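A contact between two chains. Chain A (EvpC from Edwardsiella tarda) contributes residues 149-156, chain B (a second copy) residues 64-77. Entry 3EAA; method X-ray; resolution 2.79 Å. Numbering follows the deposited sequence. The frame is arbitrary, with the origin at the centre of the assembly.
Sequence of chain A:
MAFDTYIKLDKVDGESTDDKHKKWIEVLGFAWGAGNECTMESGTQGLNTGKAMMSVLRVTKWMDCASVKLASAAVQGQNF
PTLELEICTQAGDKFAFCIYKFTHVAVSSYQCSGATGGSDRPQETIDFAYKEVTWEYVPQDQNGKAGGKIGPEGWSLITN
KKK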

ATOM      1  N   LYS A 149     -37.509  16.668 -12.398  1.00 22.78           N
ATOM      2  CA  LYS A 149     -36.144  17.065 -12.067  1.00 36.38           C
ATOM      3  C   LYS A 149     -36.035  17.564 -10.631  1.00 34.18           C
ATOM      4  O   LYS A 149     -36.917  18.269 -10.146  1.00 33.62           O
ATOM      5  CB  LYS A 149     -35.626  18.135 -13.030  1.00 36.12           C
ATOM      6  CG  LYS A 149     -34.172  18.491 -12.788  1.00 29.47           C
ATOM      7  CD  LYS A 149     -33.700  19.603 -13.712  1.00 52.23           C
ATOM      8  CE  LYS A 149     -33.358  19.088 -15.103  1.00 41.04           C
ATOM      9  NZ  LYS A 149     -32.742  20.166 -15.927  1.00 27.76           N
ATOM     10  N   ILE A 150     -34.938  17.210  -9.964  1.00 35.50           N
ATOM     11  CA  ILE A 150     -34.774  17.542  -8.553  1.00 37.28           C
ATOM     12  C   ILE A 150     -34.025  18.850  -8.332  1.00 34.25           C
ATOM     13  O   ILE A 150     -32.804  18.915  -8.489  1.00 19.21           O
ATOM     14  CB  ILE A 150     -34.101  16.410  -7.759  1.00 42.00           C
ATOM     15  CG1 ILE A 150     -34.895  15.110  -7.919  1.00 37.31           C
ATOM     16  CG2 ILE A 150     -33.989  16.789  -6.282  1.00 37.22           C
ATOM     17  CD1 ILE A 150     -36.400  15.280  -7.806  1.00 23.05           C
ATOM     18  N   GLY A 151     -34.803  19.865  -7.945  1.00 54.34           N
ATOM     19  CA  GLY A 151     -34.371  21.255  -7.753  1.00 61.84           C
ATOM     20  C   GLY A 151     -32.871  21.506  -7.895  1.00 39.13           C
ATOM     21  O   GLY A 151     -32.085  21.144  -7.018  1.00 40.50           O
ATOM     22  N   PRO A 152     -32.478  22.129  -9.015  1.00 25.16           N
ATOM     23  CA  PRO A 152     -31.114  22.602  -9.278  1.00 28.53           C
ATOM     24  C   PRO A 152     -30.596  23.486  -8.150  1.00 28.69           C
ATOM     25  O   PRO A 152     -31.043  24.620  -7.978  1.00 45.07           O
ATOM     26  CB  PRO A 152     -31.287  23.447 -10.546  1.00 39.09           C
ATOM     27  CG  PRO A 152     -32.805  23.698 -10.634  1.00 44.40           C
ATOM     28  CD  PRO A 152     -33.369  22.418 -10.147  1.00 25.69           C
ATOM     29  N   GLU A 153     -29.651  22.969  -7.383  1.00 24.99           N
ATOM     30  CA  GLU A 153     -29.062  23.748  -6.308  1.00 26.11           C
ATOM     31  C   GLU A 153     -27.553  23.794  -6.494  1.00 34.32           C
ATOM     32  O   GLU A 153     -27.019  23.187  -7.425  1.00 33.53           O
ATOM     33  CB  GLU A 153     -29.444  23.171  -4.946  1.00 22.21           C
ATOM     34  CG  GLU A 153     -30.872  23.493  -4.545  1.00 17.77           C
ATOM     35  CD  GLU A 153     -31.486  22.441  -3.653  1.00 24.74           C
ATOM     36  OE1 GLU A 153     -30.907  22.142  -2.586  1.00 25.40           O
ATOM     37  OE2 GLU A 153     -32.560  21.920  -4.020  1.00 23.94           O
ATOM     38  N   GLY A 154     -26.866  24.525  -5.625  1.00 20.76           N
ATOM     39  CA  GLY A 154     -25.447  24.716  -5.810  1.00 20.08           C
ATOM     40  C   GLY A 154     -24.867  25.672  -4.803  1.00 19.03           C
ATOM     41  O   GLY A 154     -25.407  25.829  -3.720  1.00 18.96           O
ATOM     42  N   TRP A 155     -23.770  26.326  -5.166  1.00 21.12           N
ATOM     43  CA  TRP A 155     -23.041  27.133  -4.204  1.00 20.16           C
ATOM     44  C   TRP A 155     -21.946  27.949  -4.877  1.00 19.02           C
ATOM     45  O   TRP A 155     -21.494  27.611  -5.970  1.00 19.33           O
ATOM     46  CB  TRP A 155     -22.458  26.218  -3.132  1.00 15.28           C
ATOM     47  CG  TRP A 155     -21.706  26.900  -2.054  1.00 16.49           C
ATOM     48  CD1 TRP A 155     -20.398  27.282  -2.087  1.00 18.67           C
ATOM     49  CD2 TRP A 155     -22.193  27.255  -0.754  1.00 19.09           C
ATOM     50  NE1 TRP A 155     -20.045  27.867  -0.895  1.00 22.45           N
ATOM     51  CE2 TRP A 155     -21.130  27.864  -0.060  1.00 21.77           C
ATOM     52  CE3 TRP A 155     -23.431  27.122  -0.116  1.00 18.52           C
ATOM     53  CZ2 TRP A 155     -21.262  28.344   1.239  1.00 26.67           C
ATOM     54  CZ3 TRP A 155     -23.560  27.599   1.180  1.00 21.91           C
ATOM     55  CH2 TRP A 155     -22.484  28.203   1.842  1.00 27.31           C
ATOM     56  N   SER A 156     -21.540  29.036  -4.224  1.00 18.94           N
ATOM     57  CA  SER A 156     -20.514  29.927  -4.762  1.00 19.78           C
ATOM     58  C   SER A 156     -19.434  30.247  -3.754  1.00 24.50           C
ATOM     59  O   SER A 156     -19.725  30.653  -2.636  1.00 28.62           O
ATOM     60  CB  SER A 156     -21.127  31.245  -5.214  1.00 25.57           C
ATOM     61  OG  SER A 156     -20.118  32.222  -5.434  1.00 22.46           O
TER
ATOM     62  N   ASP B  64     -29.107   9.113  -5.886  1.00 20.74           N
ATOM     63  CA  ASP B  64     -30.542   9.019  -5.975  1.00 32.34           C
ATOM     64  C   ASP B  64     -31.133  10.414  -5.944  1.00 24.50           C
ATOM     65  O   ASP B  64     -30.513  11.379  -6.384  1.00 17.33           O
ATOM     66  CB  ASP B  64     -31.088   8.157  -4.844  1.00 21.05           C
ATOM     67  CG  ASP B  64     -30.334   8.354  -3.570  1.00 18.85           C
ATOM     68  OD1 ASP B  64     -30.121   9.527  -3.205  1.00 26.38           O
ATOM     69  OD2 ASP B  64     -29.953   7.348  -2.939  1.00 11.08           O
ATOM     70  N   CYS B  65     -32.342  10.499  -5.422  1.00 22.56           N
ATOM     71  CA  CYS B  65     -33.076  11.743  -5.370  1.00 28.58           C
ATOM     72  C   CYS B  65     -32.627  12.552  -4.169  1.00 22.55           C
ATOM     73  O   CYS B  65     -33.019  13.705  -4.008  1.00 22.35           O
ATOM     74  CB  CYS B  65     -34.555  11.428  -5.230  1.00 26.43           C
ATOM     75  SG  CYS B  65     -34.858  10.214  -3.949  1.00 42.43           S
ATOM     76  N   ALA B  66     -31.826  11.937  -3.309  1.00 13.28           N
ATOM     77  CA  ALA B  66     -31.405  12.616  -2.097  1.00 18.33           C
ATOM     78  C   ALA B  66     -30.096  13.333  -2.338  1.00 16.83           C
ATOM     79  O   ALA B  66     -29.767  14.290  -1.640  1.00 12.65           O
ATOM     80  CB  ALA B  66     -31.266  11.636  -0.966  1.00 29.41           C
ATOM     81  N   SER B  67     -29.364  12.859  -3.341  1.00 13.42           N
ATOM     82  CA  SER B  67     -28.075  13.428  -3.692  1.00 13.39           C
ATOM     83  C   SER B  67     -28.068  14.939  -3.555  1.00 14.81           C
ATOM     84  O   SER B  67     -27.354  15.488  -2.719  1.00 12.35           O
ATOM     85  CB  SER B  67     -27.703  13.050  -5.118  1.00 17.49           C
ATOM     86  OG  SER B  67     -27.873  11.663  -5.313  1.00 35.11           O
ATOM     87  N   VAL B  68     -28.877  15.608  -4.371  1.00 17.00           N
ATOM     88  CA  VAL B  68     -28.832  17.062  -4.434  1.00 13.13           C
ATOM     89  C   VAL B  68     -28.974  17.693  -3.058  1.00 12.65           C
ATOM     90  O   VAL B  68     -28.271  18.647  -2.731  1.00 13.28           O
ATOM     91  CB  VAL B  68     -29.877  17.629  -5.395  1.00 17.35           C
ATOM     92  CG1 VAL B  68     -29.933  19.142  -5.273  1.00 20.79           C
ATOM     93  CG2 VAL B  68     -29.542  17.236  -6.818  1.00 20.22           C
ATOM     94  N   LYS B  69     -29.863  17.145  -2.242  1.00 13.43           N
ATOM     95  CA  LYS B  69     -30.090  17.679  -0.905  1.00 15.08           C
ATOM     96  C   LYS B  69     -28.876  17.393  -0.034  1.00 14.96           C
ATOM     97  O   LYS B  69     -28.491  18.194   0.815  1.00 11.55           O
ATOM     98  CB  LYS B  69     -31.336  17.047  -0.297  1.00 21.55           C
ATOM     99  CG  LYS B  69     -32.490  16.878  -1.296  1.00 24.84           C
ATOM    100  CD  LYS B  69     -33.578  17.948  -1.130  1.00 44.79           C
ATOM    101  CE  LYS B  69     -33.499  19.081  -2.151  1.00 16.59           C
ATOM    102  NZ  LYS B  69     -32.712  20.242  -1.670  1.00 24.99           N
ATOM    103  N   LEU B  70     -28.271  16.239  -0.258  1.00 13.13           N
ATOM    104  CA  LEU B  70     -27.076  15.864   0.472  1.00 10.59           C
ATOM    105  C   LEU B  70     -25.960  16.787   0.065  1.00 12.47           C
ATOM    106  O   LEU B  70     -25.181  17.250   0.899  1.00 14.75           O
ATOM    107  CB  LEU B  70     -26.714  14.411   0.182  1.00 12.70           C
ATOM    108  CG  LEU B  70     -27.908  13.529   0.562  1.00 22.88           C
ATOM    109  CD1 LEU B  70     -27.854  12.136  -0.038  1.00 17.86           C
ATOM    110  CD2 LEU B  70     -28.063  13.470   2.076  1.00  8.52           C
ATOM    111  N   ALA B  71     -25.897  17.070  -1.229  1.00 13.88           N
ATOM    112  CA  ALA B  71     -24.882  17.970  -1.754  1.00 12.32           C
ATOM    113  C   ALA B  71     -25.039  19.336  -1.110  1.00 13.29           C
ATOM    114  O   ALA B  71     -24.083  19.898  -0.590  1.00 15.18           O
ATOM    115  CB  ALA B  71     -24.984  18.072  -3.256  1.00  9.78           C
ATOM    116  N   SER B  72     -26.257  19.858  -1.122  1.00 14.03           N
ATOM    117  CA  SER B  72     -26.510  21.173  -0.561  1.00 11.54           C
ATOM    118  C   SER B  72     -26.257  21.177   0.939  1.00 12.35           C
ATOM    119  O   SER B  72     -25.697  22.124   1.490  1.00 10.29           O
ATOM    120  CB  SER B  72     -27.951  21.577  -0.836  1.00 10.01           C
ATOM    121  OG  SER B  72     -28.282  21.345  -2.189  1.00 11.95           O
ATOM    122  N   ALA B  73     -26.676  20.109   1.602  1.00 11.47           N
ATOM    123  CA  ALA B  73     -26.507  20.041   3.038  1.00 15.46           C
ATOM    124  C   ALA B  73     -25.046  20.317   3.388  1.00 18.08           C
ATOM    125  O   ALA B  73     -24.742  21.156   4.238  1.00 17.06           O
ATOM    126  CB  ALA B  73     -26.960  18.693   3.574  1.00 13.39           C
ATOM    127  N   ALA B  74     -24.143  19.621   2.708  1.00 14.08           N
ATOM    128  CA  ALA B  74     -22.720  19.816   2.939  1.00 15.29           C
ATOM    129  C   ALA B  74     -22.357  21.304   3.056  1.00 19.89           C
ATOM    130  O   ALA B  74     -22.081  21.792   4.152  1.00 26.71           O
ATOM    131  CB  ALA B  74     -21.913  19.158   1.847  1.00 16.53           C
ATOM    132  N   VAL B  75     -22.360  22.012   1.929  1.00 14.87           N
ATOM    133  CA  VAL B  75     -21.906  23.401   1.878  1.00 12.84           C
ATOM    134  C   VAL B  75     -22.803  24.342   2.652  1.00 18.35           C
ATOM    135  O   VAL B  75     -22.471  25.505   2.857  1.00 24.39           O
ATOM    136  CB  VAL B  75     -21.882  23.921   0.443  1.00 16.15           C
ATOM    137  CG1 VAL B  75     -20.835  23.188  -0.380  1.00 11.48           C
ATOM    138  CG2 VAL B  75     -23.270  23.798  -0.190  1.00 24.90           C
ATOM    139  N   GLN B  76     -23.955  23.842   3.069  1.00 17.61           N
ATOM    140  CA  GLN B  76     -24.944  24.678   3.726  1.00 18.71           C
ATOM    141  C   GLN B  76     -24.843  24.565   5.235  1.00 19.26           C
ATOM    142  O   GLN B  76     -25.437  25.353   5.961  1.00 13.07           O
ATOM    143  CB  GLN B  76     -26.334  24.243   3.281  1.00 22.43           C
ATOM    144  CG  GLN B  76     -27.390  25.302   3.380  1.00 20.55           C
ATOM    145  CD  GLN B  76     -28.418  25.153   2.280  1.00 13.11           C
ATOM    146  OE1 GLN B  76     -28.070  25.063   1.104  1.00 10.37           O
ATOM    147  NE2 GLN B  76     -29.690  25.106   2.657  1.00 14.62           N
ATOM    148  N   GLY B  77     -24.096  23.561   5.686  1.00 17.36           N
ATOM    149  CA  GLY B  77     -23.987  23.249   7.095  1.00 15.69           C
ATOM    150  C   GLY B  77     -25.339  22.935   7.697  1.00 15.28           C
ATOM    151  O   GLY B  77     -25.615  23.281   8.836  1.00 19.62           O
TER

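The chain B stretch presents one side of a short helix to an extended run of chain A, and the contact reads as a polar clamp set between two apolar patches. Ahead of the helix, D64(B) stays out of the interface and does structural work: its OD1 accepts from the backbone N of A66(B) at 3.0 Å, capping the turn that leads into the helix. Next comes C65(B), whose carbonyl O lies 4.0 Å from CG2 of I150(A), so the isoleucine packs partly against backbone.

V68(B) points toward chain A and is buried there. Its CB sits 4.3 Å from I150(A) CG2, while its CG1 reaches 3.4 Å from the carbonyl O of G151(A). A compact branched side chain suits this place, filling space close to the helix against both side chain and main chain.

One residue on, the CA-to-CB bond of K69(B) points sideways to the chain A stretch, yet its long chain brings NZ to E153(A). K69(B) NZ donates to E153(A) OE1 at 2.8 Å and, weakly, to E153(A) OE2 at 2.9 Å, forming a salt bridge. A turn beyond V68(B), the short side chain of S72(B) places OG 2.8 Å from the same OE1 of E153(A) and also 2.8 Å from its own helix's V68(B) O. One glutamate, directed toward the helix with chi1 in m, thus gathers a charged and a hydroxyl partner from positions three residues apart.

V75(B) makes the main contact at the far end of the helix. Its CB stands 3.8 Å from the centroid of the six-membered ring of W155(A), over the face, in a CH-pi arrangement, and its CG2 lies 3.3 Å from W155(A) CE3. The broad indole, with chi1 in t, covers this last helical turn from a strand. At G77(B) a Schellman motif ends the helix; its positive phi favours glycine.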